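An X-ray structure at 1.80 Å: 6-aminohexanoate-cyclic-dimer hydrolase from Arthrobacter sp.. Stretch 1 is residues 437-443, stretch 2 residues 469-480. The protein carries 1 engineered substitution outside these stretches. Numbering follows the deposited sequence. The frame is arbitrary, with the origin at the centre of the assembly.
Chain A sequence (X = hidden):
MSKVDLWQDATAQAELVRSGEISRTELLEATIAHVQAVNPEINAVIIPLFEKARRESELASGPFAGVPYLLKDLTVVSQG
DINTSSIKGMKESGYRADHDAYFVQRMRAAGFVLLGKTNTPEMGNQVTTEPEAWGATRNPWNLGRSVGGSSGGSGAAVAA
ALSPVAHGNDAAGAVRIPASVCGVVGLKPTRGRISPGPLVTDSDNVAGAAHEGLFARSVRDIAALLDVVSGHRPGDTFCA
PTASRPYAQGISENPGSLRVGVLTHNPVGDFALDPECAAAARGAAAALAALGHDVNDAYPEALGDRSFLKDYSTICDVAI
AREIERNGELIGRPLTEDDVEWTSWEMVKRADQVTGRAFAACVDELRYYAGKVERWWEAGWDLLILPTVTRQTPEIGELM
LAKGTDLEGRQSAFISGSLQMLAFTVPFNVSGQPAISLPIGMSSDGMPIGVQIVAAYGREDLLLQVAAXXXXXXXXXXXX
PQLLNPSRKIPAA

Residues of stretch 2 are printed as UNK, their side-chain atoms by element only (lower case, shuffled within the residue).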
# COMPACT_ATOMS: atom_id res chain seq x y z
N SER A 437 2.27 8.36 2.28
CA SER A 437 3.63 8.29 2.81
C SER A 437 4.53 8.89 1.74
O SER A 437 4.47 8.48 0.58
CB SER A 437 4.05 6.84 3.06
OG SER A 437 5.36 6.80 3.60
N LEU A 438 5.34 9.88 2.12
CA LEU A 438 6.26 10.55 1.21
C LEU A 438 7.68 10.16 1.62
O LEU A 438 8.01 10.18 2.80
CB LEU A 438 6.09 12.07 1.31
CG LEU A 438 4.68 12.60 1.02
CD1 LEU A 438 4.66 14.12 1.18
CD2 LEU A 438 4.27 12.20 -0.39
N PRO A 439 8.54 9.82 0.64
CA PRO A 439 9.93 9.42 0.90
C PRO A 439 10.86 10.60 1.20
O PRO A 439 11.82 10.86 0.47
CB PRO A 439 10.32 8.69 -0.37
CG PRO A 439 9.57 9.45 -1.42
CD PRO A 439 8.21 9.68 -0.79
N ILE A 440 10.57 11.29 2.30
CA ILE A 440 11.33 12.47 2.71
C ILE A 440 12.58 12.21 3.55
O ILE A 440 13.52 13.01 3.51
CB ILE A 440 10.40 13.44 3.49
CG1 ILE A 440 9.32 13.97 2.54
CG2 ILE A 440 11.20 14.57 4.10
CD1 ILE A 440 8.25 14.80 3.25
N GLY A 441 12.60 11.12 4.29
CA GLY A 441 13.76 10.85 5.13
C GLY A 441 14.62 9.66 4.79
O GLY A 441 14.26 8.82 3.95
N MET A 442 15.77 9.59 5.44
CA MET A 442 16.73 8.51 5.29
C MET A 442 17.36 8.27 6.65
O MET A 442 17.64 9.21 7.39
CB MET A 442 17.84 8.88 4.29
CG MET A 442 17.39 8.96 2.84
SD MET A 442 16.94 7.35 2.16
CE MET A 442 18.57 6.62 1.92
N SER A 443 17.57 7.00 6.99
CA SER A 443 18.18 6.63 8.27
C SER A 443 19.67 6.90 8.18
O SER A 443 20.21 7.08 7.09
CB SER A 443 17.97 5.15 8.55
OG SER A 443 18.77 4.39 7.66
N UNK A 469 3.73 20.40 -2.13
CA UNK A 469 4.56 21.44 -1.53
C UNK A 469 5.79 20.83 -0.87
O UNK A 469 6.89 21.37 -0.96
c UNK A 469 1.78 23.72 0.01
c UNK A 469 3.76 22.24 -0.49
o UNK A 469 1.82 23.45 1.21
n UNK A 469 1.13 24.77 -0.47
c UNK A 469 2.46 22.83 -1.01
N UNK A 470 5.60 19.70 -0.19
CA UNK A 470 6.72 19.04 0.48
C UNK A 470 7.69 18.44 -0.53
O UNK A 470 8.89 18.38 -0.29
c UNK A 470 5.04 17.31 3.54
c UNK A 470 6.20 17.95 1.42
c UNK A 470 6.78 19.12 3.55
c UNK A 470 5.65 18.46 2.75
N UNK A 471 7.15 17.98 -1.65
CA UNK A 471 7.95 17.41 -2.72
C UNK A 471 8.88 18.49 -3.26
O UNK A 471 10.01 18.22 -3.69
c UNK A 471 7.71 16.27 -5.01
o UNK A 471 6.77 14.58 -6.42
o UNK A 471 5.84 16.57 -6.44
c UNK A 471 6.70 15.77 -6.03
c UNK A 471 7.03 16.90 -3.82
N UNK A 472 8.41 19.74 -3.23
CA UNK A 472 9.21 20.84 -3.73
C UNK A 472 10.18 21.39 -2.70
O UNK A 472 11.25 21.89 -3.05
N UNK A 473 9.81 21.29 -1.43
CA UNK A 473 10.65 21.79 -0.34
C UNK A 473 11.74 20.79 0.04
O UNK A 473 12.85 21.17 0.41
c UNK A 473 9.79 22.09 0.87
N UNK A 474 11.41 19.50 -0.06
CA UNK A 474 12.34 18.45 0.31
C UNK A 474 12.40 17.38 -0.77
O UNK A 474 12.17 16.21 -0.51
c UNK A 474 11.16 18.20 4.02
c UNK A 474 11.91 17.84 1.65
c UNK A 474 11.74 18.87 2.78
c UNK A 474 13.09 19.52 3.09
N UNK A 475 12.74 17.78 -2.01
CA UNK A 475 12.82 16.84 -3.13
C UNK A 475 13.63 15.58 -2.80
O UNK A 475 14.66 15.66 -2.13
c UNK A 475 14.21 18.72 -3.54
c UNK A 475 13.30 19.09 -2.39
c UNK A 475 13.45 17.67 -4.25
N UNK A 476 13.15 14.44 -3.28
CA UNK A 476 13.79 13.16 -3.03
C UNK A 476 14.24 12.43 -4.29
O UNK A 476 15.01 11.47 -4.23
c UNK A 476 10.26 12.64 -2.69
c UNK A 476 7.98 12.52 -3.63
c UNK A 476 11.30 11.17 -4.02
c UNK A 476 9.83 13.59 -1.76
c UNK A 476 12.82 12.26 -2.25
c UNK A 476 11.52 12.02 -2.97
c UNK A 476 9.32 12.12 -3.62
n UNK A 476 9.99 11.23 -4.41
c UNK A 476 7.58 13.45 -2.70
c UNK A 476 8.49 13.98 -1.77
N UNK A 477 13.77 12.89 -5.44
CA UNK A 477 14.09 12.26 -6.71
C UNK A 477 15.59 12.03 -6.96
O UNK A 477 15.96 11.12 -7.70
c UNK A 477 14.20 14.42 -8.00
c UNK A 477 13.57 12.30 -9.17
c UNK A 477 13.49 13.09 -7.88
N UNK A 478 16.44 12.85 -6.34
CA UNK A 478 17.88 12.72 -6.50
C UNK A 478 18.45 11.44 -5.89
O UNK A 478 19.49 10.95 -6.33
c UNK A 478 18.58 13.93 -5.90
N UNK A 479 17.76 10.90 -4.89
CA UNK A 479 18.22 9.69 -4.23
C UNK A 479 17.79 8.40 -4.94
O UNK A 479 16.65 8.28 -5.39
n UNK A 479 16.26 12.89 0.04
c UNK A 479 17.72 9.67 -2.77
c UNK A 479 17.93 10.65 -0.45
c UNK A 479 18.17 10.87 -1.94
c UNK A 479 15.75 11.67 0.12
n UNK A 479 16.51 10.60 -0.10
n UNK A 479 14.46 11.52 0.42
N UNK A 480 18.71 7.45 -5.04
CA UNK A 480 18.44 6.17 -5.69
C UNK A 480 19.05 5.02 -4.89
O UNK A 480 20.10 5.16 -4.27
c UNK A 480 18.54 7.25 -8.01
c UNK A 480 19.03 6.15 -7.10
n UNK A 480 18.67 8.17 -10.29
c UNK A 480 19.00 7.03 -9.44
n UNK A 480 18.42 9.24 -12.30
n UNK A 480 19.16 7.07 -12.24
c UNK A 480 18.75 8.16 -11.61
O HOH W 1 13.68 14.43 0.91

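Position 469 carries three carbons in a row, the third bearing one oxygen and one nitrogen: an amide, Gln469. It lies on the helix, out of reach of stretch 1. Position 470 has four carbons forked at the second, lying against Leu438 and Ile440, which gives Leu470. Its CA-to-CB bond points toward the strand, and its CD1 lies 4.0 Å from CD1 of Leu438 and 4.1 Å from CD1 of Ile440. Position 471 has three carbons ending in two oxygens, the carboxylate of Glu471, which makes no contact here. Position 472 has no side-chain atoms and is Gly472; position 473 has a single carbon and is Ala473, whose N donates to O of Gln469 at 3.0 Å.

Position 474 again shows four carbons forked at the second, here against Ile440: Leu474. It is the first residue to leave helical phi/psi (-132/58), although its N still bonds to O of Leu470 at 2.8 Å. Its CD1 packs 3.6 Å from CG2 of Ile440. At 475, three carbons close a ring onto the backbone nitrogen, so this is Pro475, pointing away from the strand.

Position 476 has one carbon followed by fused five- and six-membered rings holding eight carbons and one nitrogen, in contact with Leu438, Pro439 and Ile440: the indole of Trp476. Pro439 CG sits over its face, 3.3 Å from the centroid of the five-membered ring and 3° off the normal, an almost ideal CH-pi approach. Elsewhere around the indole, CH2 is 4.2 Å from CD2 of Leu438, and CE3 is 4.3 Å from CG1 of Ile440.

Position 477 has one carbon carrying two more, Val477, and 478 has one carbon, Ala478; neither reaches stretch 1. Position 479 has three carbons, a nitrogen, then a carbon with two more nitrogens, reaching Met442 and the backbone of Pro439: Arg479. Its N donates to O of Trp476 at 2.9 Å, within a type I turn. Its NH2 comes within 2.7 Å of O of Pro439, which lies near the guanidinium plane, while its NE is 3.5 Å from CG of Met442. Position 480 repeats that atom pattern, Arg480, but stays out of reach of stretch 1.

The contact thus combines apolar packing with a polar margin. Leu470, Leu474 and Trp476 meet Leu438, Pro439 and Ile440, and the turn brings Arg479 back to the strand's backbone. Water 1 joins the two stretches: it lies 3.0 Å from O of Ile440 and 2.7 Å from O of Leu474, in positions to donate to either, and accepts from NH2 of Arg479 at 3.1 Å. Together the stretches bury 458 Å².

Stretch 2 469-480: QLEGALPWVARR
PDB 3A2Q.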